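Local structure of SIS domain protein (Listeria monocytogenes str. 4b F2365, 3FXA) at residues S23-V28 and T160-A165; I48-C53 and V58-L63; S66-C69 and P73-F76; G85-L90 and L109-A114; A114-G119 and A134-I139. The protein is a SIS-domain protein that probably binds phosphosugars and may act as a sugar-phosphate isomerase. All coordinates share one frame; numbering follows the deposited sequence.

Interaction 1: residues S23-V28 and T160-A165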
loop_
_atom_site.group_PDB
_atom_site.type_symbol
_atom_site.label_atom_id
_atom_site.label_comp_id
_atom_site.label_asym_id
_atom_site.label_seq_id
_atom_site.Cartn_x
_atom_site.Cartn_y
_atom_site.Cartn_z
ATOM N N SER A 23 10.493 18.042 21.574
ATOM C CA SER A 23 10.979 18.346 22.925
ATOM C C SER A 23 9.840 18.642 23.910
ATOM O O SER A 23 9.971 18.316 25.090
ATOM C CB SER A 23 12.043 19.455 22.942
ATOM O OG SER A 23 11.533 20.694 22.526
ATOM N N ARG A 24 8.715 19.206 23.435
ATOM C CA ARG A 24 7.543 19.493 24.286
ATOM C C ARG A 24 6.592 18.305 24.518
ATOM O O ARG A 24 5.546 18.455 25.184
ATOM C CB ARG A 24 6.745 20.673 23.719
ATOM C CG ARG A 24 7.430 22.017 23.870
ATOM C CD ARG A 24 6.495 23.190 23.561
ATOM N NE ARG A 24 5.344 23.269 24.479
ATOM C CZ ARG A 24 4.051 23.017 24.197
ATOM N NH1 ARG A 24 3.619 22.675 22.976
ATOM N NH2 ARG A 24 3.145 23.138 25.172
ATOM N N LEU A 25 6.935 17.109 24.023
ATOM C CA LEU A 25 6.038 15.962 24.187
ATOM C C LEU A 25 5.578 15.661 25.623
ATOM O O LEU A 25 4.411 15.366 25.812
ATOM C CB LEU A 25 6.541 14.711 23.427
ATOM C CG LEU A 25 6.328 14.774 21.910
ATOM C CD1 LEU A 25 7.038 13.610 21.230
ATOM C CD2 LEU A 25 4.824 14.722 21.582
ATOM N N PRO A 26 6.460 15.796 26.642
ATOM C CA PRO A 26 5.999 15.592 28.014
ATOM C C PRO A 26 4.830 16.509 28.488
ATOM O O PRO A 26 4.003 16.061 29.289
ATOM C CB PRO A 26 7.260 15.862 28.841
ATOM C CG PRO A 26 8.374 15.535 27.936
ATOM C CD PRO A 26 7.920 16.016 26.597
ATOM N N GLU A 27 4.746 17.733 27.960
ATOM C CA GLU A 27 3.699 18.705 28.310
ATOM C C GLU A 27 2.342 18.463 27.633
ATOM O O GLU A 27 1.298 18.785 28.218
ATOM C CB GLU A 27 4.151 20.130 27.970
ATOM C CG GLU A 27 5.456 20.592 28.603
ATOM C CD GLU A 27 5.903 21.965 28.082
ATOM O OE1 GLU A 27 5.053 22.753 27.596
ATOM O OE2 GLU A 27 7.117 22.251 28.156
ATOM N N VAL A 28 2.372 17.878 26.426
ATOM C CA VAL A 28 1.182 17.692 25.581
ATOM C C VAL A 28 0.618 16.256 25.577
ATOM O O VAL A 28 -0.494 16.037 25.089
ATOM C CB VAL A 28 1.481 18.169 24.141
ATOM C CG1 VAL A 28 2.075 19.622 24.163
ATOM C CG2 VAL A 28 2.417 17.193 23.437
ATOM N N THR A 160 2.460 15.537 12.715
ATOM C CA THR A 160 2.785 14.180 12.282
ATOM C C THR A 160 4.005 13.630 13.017
ATOM O O THR A 160 3.977 12.498 13.523
ATOM C CB THR A 160 3.019 14.138 10.770
ATOM O OG1 THR A 160 1.883 14.743 10.120
ATOM C CG2 THR A 160 3.209 12.707 10.292
HETATM N N MSE A 161 5.042 14.467 13.107
HETATM C CA MSE A 161 6.287 14.107 13.777
HETATM C C MSE A 161 6.046 13.840 15.264
HETATM O O MSE A 161 6.579 12.865 15.798
HETATM C CB MSE A 161 7.352 15.188 13.591
HETATM C CG MSE A 161 8.721 14.686 13.877
HETATM SE SE MSE A 161 10.020 15.808 13.020
HETATM C CE MSE A 161 9.483 15.591 11.176
ATOM N N ALA A 162 5.223 14.683 15.902
ATOM C CA ALA A 162 4.866 14.526 17.323
ATOM C C ALA A 162 4.154 13.175 17.564
ATOM O O ALA A 162 4.463 12.449 18.516
ATOM C CB ALA A 162 3.992 15.673 17.812
ATOM N N VAL A 163 3.228 12.826 16.678
ATOM C CA VAL A 163 2.581 11.505 16.751
ATOM C C VAL A 163 3.576 10.344 16.569
ATOM O O VAL A 163 3.583 9.432 17.381
ATOM C CB VAL A 163 1.388 11.345 15.760
ATOM C CG1 VAL A 163 0.812 9.943 15.852
ATOM C CG2 VAL A 163 0.306 12.359 16.038
ATOM N N ILE A 164 4.436 10.416 15.554
ATOM C CA ILE A 164 5.402 9.350 15.294
ATOM C C ILE A 164 6.329 9.211 16.519
ATOM O O ILE A 164 6.505 8.105 17.037
ATOM C CB ILE A 164 6.223 9.592 14.005
ATOM C CG1 ILE A 164 5.319 9.488 12.767
ATOM C CG2 ILE A 164 7.352 8.566 13.912
ATOM C CD1 ILE A 164 6.034 9.859 11.459
ATOM N N ALA A 165 6.905 10.334 16.957
ATOM C CA ALA A 165 7.787 10.348 18.136
ATOM C C ALA A 165 7.118 9.788 19.384
ATOM O O ALA A 165 7.760 9.053 20.162
ATOM C CB ALA A 165 8.274 11.754 18.419
#
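L25, at the start of the short helix 25-28, faces A162 and A165 of the long helix 157-177, and the CA atoms of L25 and A162 are 7.1 Å apart. The L25 side chain makes the whole contact. Its CG stands anti to the carbonyl carbon (chi1 -75°), which carries the two methyl groups to the helix surface. CD1 of L25 rests on CB of A165 at 3.6 Å. CD2 of L25 lies 4.0 Å from CB of A162 and 3.8 Å from the backbone O of the same residue. The leucine fork thus spans two alanines one helical turn apart. That carbonyl also accepts from S166 OG. W15 of the second subunit packs on L25 and gives a hydrogen bond from its NE1 to A165 O, so the contact lies at a subunit boundary. The buried meeting is one of van der Waals contact; the small alanine side chains leave the helix backbone near enough for CD2 to reach a carbonyl, so it probably depends on close fit rather than on polar bonds.

Interaction 2: residues I48-C53 and V58-L63; sequences IVVAGC and VAAKKL
Apolar contacts carry this meeting of strand 48-51 with helix 55-69. V50 is the strand residue that reaches the helix. Its CG1 sits 3.4 Å from CB of A60, tighter than a usual carbon contact. The same methyl lies 3.7 Å from CA of A60, so it meets the helix backbone as well as the alanine methyl. CG1 of V50 stands anti to the backbone N (chi1 -162°), and this turns it to the helix. One turn further on, CD2 of L63 closes on CG1 of V50 at 4.0 Å. A single valine methyl therefore touches both helix residues.

Strand and helix run nearly antiparallel, at 163°, with their axes 7.6 Å apart at closest approach. They are the first two elements of a beta-alpha-beta unit that strand 74-76 completes in the parallel sheet of the SIS domain. The glycine-containing turn between them lies where SIS domains commonly bind the phosphosugar, so it probably borders such a site here.

Backbone packing makes up the rest. CB of A60 lies 4.2 Å from the backbone N of G52, where the chain leaves the strand. On the far side of the helix K62 is salt-bridged to D168. F167 of helix 157-177 packs on L63, and I97 and I99 of the neighbouring strand 95-99 pack on V50.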
loop_
_atom_site.group_PDB
_atom_site.type_symbol
_atom_site.label_atom_id
_atom_site.label_comp_id
_atom_site.label_asym_id
_atom_site.label_seq_id
_atom_site.Cartn_x
_atom_site.Cartn_y
_atom_site.Cartn_z
ATOM N N ILE A 48 -2.308 -5.182 16.416
ATOM C CA ILE A 48 -2.585 -3.755 16.460
ATOM C C ILE A 48 -3.079 -3.323 15.075
ATOM O O ILE A 48 -2.377 -3.477 14.107
ATOM C CB ILE A 48 -1.331 -2.963 16.852
ATOM C CG1 ILE A 48 -0.763 -3.454 18.202
ATOM C CG2 ILE A 48 -1.654 -1.472 16.929
ATOM C CD1 ILE A 48 0.615 -2.885 18.537
ATOM N N VAL A 49 -4.267 -2.756 14.993
ATOM C CA VAL A 49 -4.820 -2.299 13.703
ATOM C C VAL A 49 -4.760 -0.774 13.775
ATOM O O VAL A 49 -5.321 -0.192 14.689
ATOM C CB VAL A 49 -6.263 -2.807 13.513
ATOM C CG1 VAL A 49 -6.788 -2.385 12.169
ATOM C CG2 VAL A 49 -6.304 -4.337 13.638
ATOM N N VAL A 50 -4.065 -0.115 12.842
ATOM C CA VAL A 50 -3.927 1.359 12.886
ATOM C C VAL A 50 -4.580 1.974 11.652
ATOM O O VAL A 50 -4.325 1.513 10.543
ATOM C CB VAL A 50 -2.469 1.831 13.018
ATOM C CG1 VAL A 50 -2.378 3.317 13.511
ATOM C CG2 VAL A 50 -1.707 0.927 13.978
ATOM N N ALA A 51 -5.388 3.023 11.855
ATOM C CA ALA A 51 -6.056 3.745 10.758
ATOM C C ALA A 51 -5.796 5.251 10.800
ATOM O O ALA A 51 -5.776 5.861 11.864
ATOM C CB ALA A 51 -7.567 3.508 10.821
ATOM N N GLY A 52 -5.632 5.846 9.631
ATOM C CA GLY A 52 -5.454 7.282 9.484
ATOM C C GLY A 52 -5.615 7.637 8.017
ATOM O O GLY A 52 -5.508 6.743 7.145
ATOM N N CYS A 53 -5.899 8.917 7.778
ATOM C CA CYS A 53 -6.053 9.518 6.447
ATOM C C CYS A 53 -4.906 10.497 6.182
ATOM O O CYS A 53 -4.519 11.262 7.074
ATOM C CB CYS A 53 -7.354 10.301 6.376
ATOM S SG CYS A 53 -8.825 9.323 6.505
ATOM N N VAL A 58 0.270 8.173 7.100
ATOM C CA VAL A 58 1.700 7.878 7.026
ATOM C C VAL A 58 2.200 7.597 8.468
ATOM O O VAL A 58 2.985 6.655 8.674
ATOM C CB VAL A 58 2.524 8.954 6.291
ATOM C CG1 VAL A 58 4.004 8.532 6.249
ATOM C CG2 VAL A 58 1.928 9.212 4.882
ATOM N N ALA A 59 1.744 8.405 9.431
ATOM C CA ALA A 59 2.041 8.157 10.864
ATOM C C ALA A 59 1.570 6.762 11.251
ATOM O O ALA A 59 2.310 6.007 11.863
ATOM C CB ALA A 59 1.364 9.196 11.755
ATOM N N ALA A 60 0.360 6.390 10.804
ATOM C CA ALA A 60 -0.182 5.053 11.105
ATOM C C ALA A 60 0.712 3.935 10.571
ATOM O O ALA A 60 1.002 2.929 11.256
ATOM C CB ALA A 60 -1.629 4.909 10.552
ATOM N N LYS A 61 1.189 4.127 9.337
ATOM C CA LYS A 61 2.093 3.176 8.698
ATOM C C LYS A 61 3.438 3.093 9.448
ATOM O O LYS A 61 4.055 2.023 9.482
ATOM C CB LYS A 61 2.277 3.497 7.228
ATOM C CG LYS A 61 1.003 3.229 6.435
ATOM C CD LYS A 61 1.087 3.782 5.025
ATOM C CE LYS A 61 -0.257 3.587 4.286
ATOM N NZ LYS A 61 -0.334 4.165 2.910
ATOM N N LYS A 62 3.859 4.206 10.073
ATOM C CA LYS A 62 5.129 4.206 10.816
ATOM C C LYS A 62 4.933 3.346 12.086
ATOM O O LYS A 62 5.756 2.466 12.381
ATOM C CB LYS A 62 5.614 5.637 11.097
ATOM C CG LYS A 62 7.139 5.774 11.188
ATOM C CD LYS A 62 7.723 4.987 12.324
ATOM C CE LYS A 62 9.188 5.105 12.405
ATOM N NZ LYS A 62 9.717 4.529 13.671
ATOM N N LEU A 63 3.830 3.565 12.800
ATOM C CA LEU A 63 3.473 2.722 13.948
ATOM C C LEU A 63 3.456 1.221 13.568
ATOM O O LEU A 63 4.078 0.379 14.244
ATOM C CB LEU A 63 2.128 3.090 14.544
ATOM C CG LEU A 63 1.977 4.271 15.515
ATOM C CD1 LEU A 63 2.359 5.618 14.930
ATOM C CD2 LEU A 63 0.550 4.278 16.054
#

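Interaction 3: residues S66-C69 and P73-F76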
loop_
_atom_site.group_PDB
_atom_site.type_symbol
_atom_site.label_atom_id
_atom_site.label_comp_id
_atom_site.label_asym_id
_atom_site.label_seq_id
_atom_site.Cartn_x
_atom_site.Cartn_y
_atom_site.Cartn_z
ATOM N N SER A 66 7.089 -0.218 12.846
ATOM C CA SER A 66 7.861 -0.321 14.079
ATOM C C SER A 66 7.309 -1.313 15.102
ATOM O O SER A 66 8.103 -1.980 15.779
ATOM C CB SER A 66 8.159 1.070 14.665
ATOM O OG SER A 66 8.959 1.796 13.737
ATOM N N PHE A 67 5.986 -1.458 15.174
ATOM C CA PHE A 67 5.368 -2.461 16.065
ATOM C C PHE A 67 5.783 -3.851 15.568
ATOM O O PHE A 67 6.255 -4.690 16.356
ATOM C CB PHE A 67 3.832 -2.333 16.136
ATOM C CG PHE A 67 3.340 -1.273 17.048
ATOM C CD1 PHE A 67 3.764 -1.239 18.398
ATOM C CD2 PHE A 67 2.350 -0.369 16.645
ATOM C CE1 PHE A 67 3.249 -0.268 19.285
ATOM C CE2 PHE A 67 1.848 0.590 17.541
ATOM C CZ PHE A 67 2.292 0.643 18.834
ATOM N N ASN A 68 5.669 -4.093 14.268
ATOM C CA ASN A 68 6.129 -5.367 13.688
ATOM C C ASN A 68 7.590 -5.656 13.968
ATOM O O ASN A 68 7.940 -6.777 14.329
ATOM C CB ASN A 68 5.809 -5.492 12.201
ATOM C CG ASN A 68 4.340 -5.707 11.954
ATOM O OD1 ASN A 68 3.733 -6.594 12.557
ATOM N ND2 ASN A 68 3.760 -4.946 11.040
ATOM N N CYS A 69 8.435 -4.629 13.888
ATOM C CA CYS A 69 9.847 -4.787 14.176
ATOM C C CYS A 69 10.160 -5.319 15.576
ATOM O O CYS A 69 11.180 -5.985 15.746
ATOM C CB CYS A 69 10.597 -3.473 13.952
ATOM S SG CYS A 69 10.713 -2.976 12.271
ATOM N N PRO A 73 2.612 -7.813 16.316
ATOM C CA PRO A 73 1.909 -7.800 15.022
ATOM C C PRO A 73 0.998 -6.597 14.865
ATOM O O PRO A 73 0.252 -6.260 15.804
ATOM C CB PRO A 73 1.068 -9.068 15.040
ATOM C CG PRO A 73 1.497 -9.850 16.169
ATOM C CD PRO A 73 2.529 -9.148 16.941
ATOM N N ALA A 74 1.088 -5.972 13.695
ATOM C CA ALA A 74 0.351 -4.759 13.377
ATOM C C ALA A 74 0.018 -4.713 11.897
ATOM O O ALA A 74 0.742 -5.268 11.077
ATOM C CB ALA A 74 1.159 -3.571 13.768
ATOM N N VAL A 75 -1.088 -4.056 11.583
ATOM C CA VAL A 75 -1.592 -3.919 10.209
ATOM C C VAL A 75 -2.206 -2.549 10.008
ATOM O O VAL A 75 -2.835 -2.019 10.936
ATOM C CB VAL A 75 -2.635 -5.012 9.872
ATOM C CG1 VAL A 75 -3.885 -4.850 10.706
ATOM C CG2 VAL A 75 -2.986 -4.915 8.385
ATOM N N PHE A 76 -2.007 -1.979 8.818
ATOM C CA PHE A 76 -2.624 -0.703 8.468
ATOM C C PHE A 76 -4.031 -0.977 7.962
ATOM O O PHE A 76 -4.217 -1.866 7.120
ATOM C CB PHE A 76 -1.836 0.074 7.409
ATOM C CG PHE A 76 -2.485 1.383 7.036
ATOM C CD1 PHE A 76 -2.532 2.428 7.952
ATOM C CD2 PHE A 76 -3.051 1.567 5.783
ATOM C CE1 PHE A 76 -3.163 3.646 7.648
ATOM C CE2 PHE A 76 -3.667 2.775 5.449
ATOM C CZ PHE A 76 -3.711 3.827 6.385
#
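The second half of a beta-alpha-beta unit is joined here: the C-terminal part of helix 55-69 meets the start of strand 74-76. N68 spans the gap with both ends of its amide. Its CG lies anti to the carbonyl carbon (chi1 -72°), which swings the amide to the strand. OD1 of N68 accepts from A74 N at 2.9 Å, while its ND2 donates a hydrogen bond to A74 O at 3.0 Å. The second bond is the straighter, 160° at the hydrogen against 141°. A74 O lies close to the N68 amide plane, but both donors approach from above the carbonyl planes. Two bonds to one residue fix the rotation of the amide. CB of F67 packs on CB of A74 at 3.8 Å, and its ring leads away to I48 and to F167 of helix 157-177. V89 of the fourth subunit packs on N68 and P73. A side-chain amide thus holds the backbone of strand 74-76 to the helix before it, within the right-handed crossover typical of parallel alpha/beta folds.

Interaction 4: residues G85-L90 and L109-A114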
loop_
_atom_site.group_PDB
_atom_site.type_symbol
_atom_site.label_atom_id
_atom_site.label_comp_id
_atom_site.label_asym_id
_atom_site.label_seq_id
_atom_site.Cartn_x
_atom_site.Cartn_y
_atom_site.Cartn_z
ATOM N N GLY A 85 -15.355 -3.890 3.537
ATOM C CA GLY A 85 -14.978 -5.254 3.895
ATOM C C GLY A 85 -13.732 -5.499 4.719
ATOM O O GLY A 85 -13.663 -6.517 5.409
ATOM N N THR A 86 -12.747 -4.591 4.665
ATOM C CA THR A 86 -11.478 -4.827 5.356
ATOM C C THR A 86 -11.584 -4.653 6.868
ATOM O O THR A 86 -10.675 -5.077 7.579
ATOM C CB THR A 86 -10.267 -4.144 4.696
ATOM O OG1 THR A 86 -10.326 -2.718 4.838
ATOM C CG2 THR A 86 -10.192 -4.540 3.212
ATOM N N LEU A 87 -12.704 -4.087 7.365
ATOM C CA LEU A 87 -12.968 -4.078 8.829
ATOM C C LEU A 87 -13.010 -5.494 9.423
ATOM O O LEU A 87 -12.884 -5.669 10.638
ATOM C CB LEU A 87 -14.240 -3.306 9.198
ATOM C CG LEU A 87 -14.114 -1.820 9.430
ATOM C CD1 LEU A 87 -15.467 -1.199 9.489
ATOM C CD2 LEU A 87 -13.312 -1.537 10.723
ATOM N N GLY A 88 -13.197 -6.501 8.575
ATOM C CA GLY A 88 -13.050 -7.903 8.999
ATOM C C GLY A 88 -11.664 -8.297 9.534
ATOM O O GLY A 88 -11.540 -9.312 10.209
ATOM N N VAL A 89 -10.625 -7.505 9.252
ATOM C CA VAL A 89 -9.275 -7.732 9.808
ATOM C C VAL A 89 -9.236 -7.497 11.346
ATOM O O VAL A 89 -8.376 -8.062 12.023
ATOM C CB VAL A 89 -8.182 -6.844 9.100
ATOM C CG1 VAL A 89 -8.219 -5.410 9.623
ATOM C CG2 VAL A 89 -6.769 -7.402 9.294
ATOM N N LEU A 90 -10.151 -6.658 11.847
ATOM C CA LEU A 90 -10.233 -6.267 13.253
ATOM C C LEU A 90 -10.985 -7.328 14.048
ATOM O O LEU A 90 -12.113 -7.695 13.701
ATOM C CB LEU A 90 -10.969 -4.934 13.389
ATOM C CG LEU A 90 -11.122 -4.362 14.806
ATOM C CD1 LEU A 90 -9.717 -4.037 15.322
ATOM C CD2 LEU A 90 -12.016 -3.142 14.791
ATOM N N LEU A 109 -14.405 7.943 11.957
ATOM C CA LEU A 109 -15.580 7.844 12.836
ATOM C C LEU A 109 -16.479 6.693 12.395
ATOM O O LEU A 109 -17.055 6.016 13.233
ATOM C CB LEU A 109 -16.381 9.144 12.887
ATOM C CG LEU A 109 -15.715 10.424 13.391
ATOM C CD1 LEU A 109 -16.752 11.526 13.568
ATOM C CD2 LEU A 109 -14.922 10.211 14.701
ATOM N N ASN A 110 -16.567 6.484 11.074
ATOM C CA ASN A 110 -17.289 5.344 10.461
ATOM C C ASN A 110 -16.791 3.939 10.865
ATOM O O ASN A 110 -17.514 2.969 10.656
ATOM C CB ASN A 110 -17.275 5.450 8.921
ATOM C CG ASN A 110 -18.108 6.615 8.383
ATOM O OD1 ASN A 110 -19.004 7.134 9.043
ATOM N ND2 ASN A 110 -17.815 7.008 7.155
ATOM N N LEU A 111 -15.575 3.851 11.432
ATOM C CA LEU A 111 -14.942 2.626 11.915
ATOM C C LEU A 111 -15.266 2.308 13.373
ATOM O O LEU A 111 -15.074 1.169 13.805
ATOM C CB LEU A 111 -13.395 2.733 11.784
ATOM C CG LEU A 111 -12.865 3.259 10.440
ATOM C CD1 LEU A 111 -11.317 3.348 10.392
ATOM C CD2 LEU A 111 -13.428 2.463 9.258
ATOM N N ILE A 112 -15.767 3.286 14.133
ATOM C CA ILE A 112 -15.993 3.105 15.576
ATOM C C ILE A 112 -17.130 2.131 15.872
ATOM O O ILE A 112 -16.952 1.250 16.716
ATOM C CB ILE A 112 -16.148 4.453 16.330
ATOM C CG1 ILE A 112 -14.832 5.256 16.211
ATOM C CG2 ILE A 112 -16.443 4.217 17.799
ATOM C CD1 ILE A 112 -14.909 6.684 16.730
ATOM N N PRO A 113 -18.266 2.249 15.158
ATOM C CA PRO A 113 -19.331 1.259 15.450
ATOM C C PRO A 113 -18.890 -0.214 15.332
ATOM O O PRO A 113 -19.260 -1.021 16.204
ATOM C CB PRO A 113 -20.420 1.619 14.446
ATOM C CG PRO A 113 -20.233 3.028 14.174
ATOM C CD PRO A 113 -18.746 3.253 14.189
ATOM N N ALA A 114 -18.100 -0.559 14.301
ATOM C CA ALA A 114 -17.572 -1.926 14.155
ATOM C C ALA A 114 -16.626 -2.299 15.299
ATOM O O ALA A 114 -16.659 -3.430 15.813
ATOM C CB ALA A 114 -16.881 -2.124 12.812
#
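L87 lays its CD1 methyl on CB of A114, 3.7 Å away. The contact lies in the alpha/beta SIS domain and joins the 3-10 segment 87-89 to helix 112-118 and the turn leading into it. The CA atoms of L87 and A114 are 7.4 Å apart. CD2 of L87 also reaches that CB, less closely, at 4.2 Å. L111 comes in beside it from the type I turn L109 to I112. The two leucine side chains cross obliquely. CG of L111 is anti to its carbonyl carbon (chi1 -47°), which sets CD2 beside L87. The L111 side chain also rests on A82 and V83 of helix 79-86 and on A51 of the sheet. The contact is buried. The fourth subunit covers it with I188 on L87 and V187 on A114. The bonds of the 3-10 segment include L90 N to L87 O. The link between the leucines is a methyl pair, CD1 of L87 to CD2 of L111, at 4.2 Å.

Interaction 5: residues A114-G119 and A134-I139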
loop_
_atom_site.group_PDB
_atom_site.type_symbol
_atom_site.label_atom_id
_atom_site.label_comp_id
_atom_site.label_asym_id
_atom_site.label_seq_id
_atom_site.Cartn_x
_atom_site.Cartn_y
_atom_site.Cartn_z
ATOM N N ALA A 114 -18.100 -0.559 14.301
ATOM C CA ALA A 114 -17.572 -1.926 14.155
ATOM C C ALA A 114 -16.626 -2.299 15.299
ATOM O O ALA A 114 -16.659 -3.430 15.813
ATOM C CB ALA A 114 -16.881 -2.124 12.812
ATOM N N CYS A 115 -15.761 -1.359 15.690
ATOM C CA CYS A 115 -14.883 -1.555 16.850
ATOM C C CYS A 115 -15.685 -1.910 18.118
ATOM O O CYS A 115 -15.342 -2.879 18.798
ATOM C CB CYS A 115 -14.019 -0.320 17.078
ATOM S SG CYS A 115 -12.811 -0.427 18.388
ATOM N N LYS A 116 -16.781 -1.189 18.369
ATOM C CA LYS A 116 -17.636 -1.428 19.551
ATOM C C LYS A 116 -18.357 -2.779 19.489
ATOM O O LYS A 116 -18.402 -3.489 20.488
ATOM C CB LYS A 116 -18.644 -0.293 19.753
ATOM C CG LYS A 116 -18.040 1.096 20.000
ATOM C CD LYS A 116 -17.199 1.177 21.270
ATOM C CE LYS A 116 -16.612 2.569 21.483
ATOM N NZ LYS A 116 -15.852 2.703 22.767
ATOM N N THR A 117 -18.883 -3.125 18.315
ATOM C CA THR A 117 -19.547 -4.416 18.083
ATOM C C THR A 117 -18.568 -5.578 18.281
ATOM O O THR A 117 -18.916 -6.599 18.888
ATOM C CB THR A 117 -20.164 -4.472 16.644
ATOM O OG1 THR A 117 -21.169 -3.459 16.523
ATOM C CG2 THR A 117 -20.792 -5.828 16.337
ATOM N N LYS A 118 -17.344 -5.406 17.789
ATOM C CA LYS A 118 -16.324 -6.450 17.867
ATOM C C LYS A 118 -15.697 -6.569 19.255
ATOM O O LYS A 118 -15.176 -7.628 19.577
ATOM C CB LYS A 118 -15.246 -6.234 16.794
ATOM C CG LYS A 118 -15.779 -6.490 15.399
ATOM C CD LYS A 118 -14.927 -5.955 14.272
ATOM C CE LYS A 118 -15.199 -6.650 12.935
ATOM N NZ LYS A 118 -14.651 -8.053 12.855
ATOM N N GLY A 119 -15.760 -5.505 20.057
ATOM C CA GLY A 119 -15.206 -5.500 21.418
ATOM C C GLY A 119 -13.707 -5.223 21.521
ATOM O O GLY A 119 -13.102 -5.455 22.566
ATOM N N ALA A 134 -11.594 11.022 20.809
ATOM C CA ALA A 134 -11.156 11.152 22.215
ATOM C C ALA A 134 -12.205 10.617 23.195
ATOM O O ALA A 134 -11.855 9.938 24.162
ATOM C CB ALA A 134 -10.809 12.612 22.557
ATOM N N LYS A 135 -13.481 10.905 22.930
ATOM C CA LYS A 135 -14.584 10.497 23.821
ATOM C C LYS A 135 -14.954 9.011 23.735
ATOM O O LYS A 135 -15.316 8.395 24.750
ATOM C CB LYS A 135 -15.824 11.359 23.594
ATOM C CG LYS A 135 -15.713 12.800 24.093
ATOM C CD LYS A 135 -17.064 13.485 23.874
ATOM C CE LYS A 135 -17.119 14.889 24.419
ATOM N NZ LYS A 135 -18.515 15.420 24.359
ATOM N N GLU A 136 -14.860 8.441 22.536
ATOM C CA GLU A 136 -15.172 7.028 22.309
ATOM C C GLU A 136 -14.025 6.083 22.672
ATOM O O GLU A 136 -14.257 4.897 22.894
ATOM C CB GLU A 136 -15.595 6.798 20.843
ATOM C CG GLU A 136 -16.908 7.518 20.440
ATOM C CD GLU A 136 -18.146 7.002 21.162
ATOM O OE1 GLU A 136 -18.178 5.830 21.581
ATOM O OE2 GLU A 136 -19.101 7.788 21.315
ATOM N N ALA A 137 -12.803 6.597 22.790
ATOM C CA ALA A 137 -11.653 5.738 23.025
ATOM C C ALA A 137 -11.647 5.107 24.400
ATOM O O ALA A 137 -12.112 5.709 25.361
ATOM C CB ALA A 137 -10.350 6.521 22.829
ATOM N N ASP A 138 -11.088 3.904 24.479
ATOM C CA ASP A 138 -10.808 3.246 25.767
ATOM C C ASP A 138 -9.562 3.899 26.381
ATOM O O ASP A 138 -9.447 3.980 27.604
ATOM C CB ASP A 138 -10.607 1.757 25.572
ATOM C CG ASP A 138 -11.845 1.087 25.040
ATOM O OD1 ASP A 138 -12.926 1.267 25.657
ATOM O OD2 ASP A 138 -11.761 0.412 24.001
ATOM N N ILE A 139 -8.627 4.297 25.519
ATOM C CA ILE A 139 -7.461 5.099 25.921
ATOM C C ILE A 139 -7.427 6.325 25.004
ATOM O O ILE A 139 -7.152 6.191 23.796
ATOM C CB ILE A 139 -6.121 4.340 25.814
ATOM C CG1 ILE A 139 -6.106 3.096 26.697
ATOM C CG2 ILE A 139 -4.958 5.233 26.233
ATOM C CD1 ILE A 139 -4.960 2.152 26.379
HETATM O O HOH W 1 -13.885 0.334 22.377
#
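K116 NZ gives a hydrogen bond to the backbone O of E136, 2.7 Å away. The nitrogen lies in the carbonyl plane, with a C=O...N angle of 152°. A water forms the second polar link. It accepts from K116 NZ at 3.1 Å and can donate to D138 OD2 at 2.7 Å, though other acceptors compete for its protons. D138 OD2 is held independently by the backbone N of L122. Two carboxylates flank the ammonium beyond salt-bridge range: E136 OE1 is 4.1 Å from K116 NZ, and D138 OD1 is 4.4 Å from it. Their charge would probably still favour the protonated lysine.

The bond falls at the end of helix 132-136, where A137 leaves helical geometry. A positive group at a helix C-terminus suits the direction of the helix dipole. It also joins two neighbouring helices of the alpha/beta SIS domain, 112-118 and 132-136, which lie before and after strand 121-126.

Packing is slight. The lysine bends at chi2 (-62°) and then runs extended, which brings CE of K116 to 3.6 Å from E136 OE1. E136 bends at its own chi2, and the two side chains lie at an angle to each other. The backbones stay well apart, with CA of K116 and CA of E136 separated by 9.2 Å.

Overall arrangement
From the N terminus, interaction 1 opens first, at the end of helix 4-23, and closes last, on helix 157-177. The other four nest inside this loop and follow one another in series; none cross. Interactions 2 and 3 both use helix 55-69, with centres 9 Å apart. Backbone bonds between neighbouring strands 48-51 and 74-76 join them. Interaction 4 ties the 3-10 segment 87-89 to helix 112-118 and meets interaction 2 through L90 on V49. Interaction 5 starts at A114, shared with interaction 4, and ties that helix to the end of helix 132-136. Helix 157-177 brings interaction 1 back against interaction 2, through I164 on A59 and K62. Interactions 3, 4 and 5 all touch the fourth subunit.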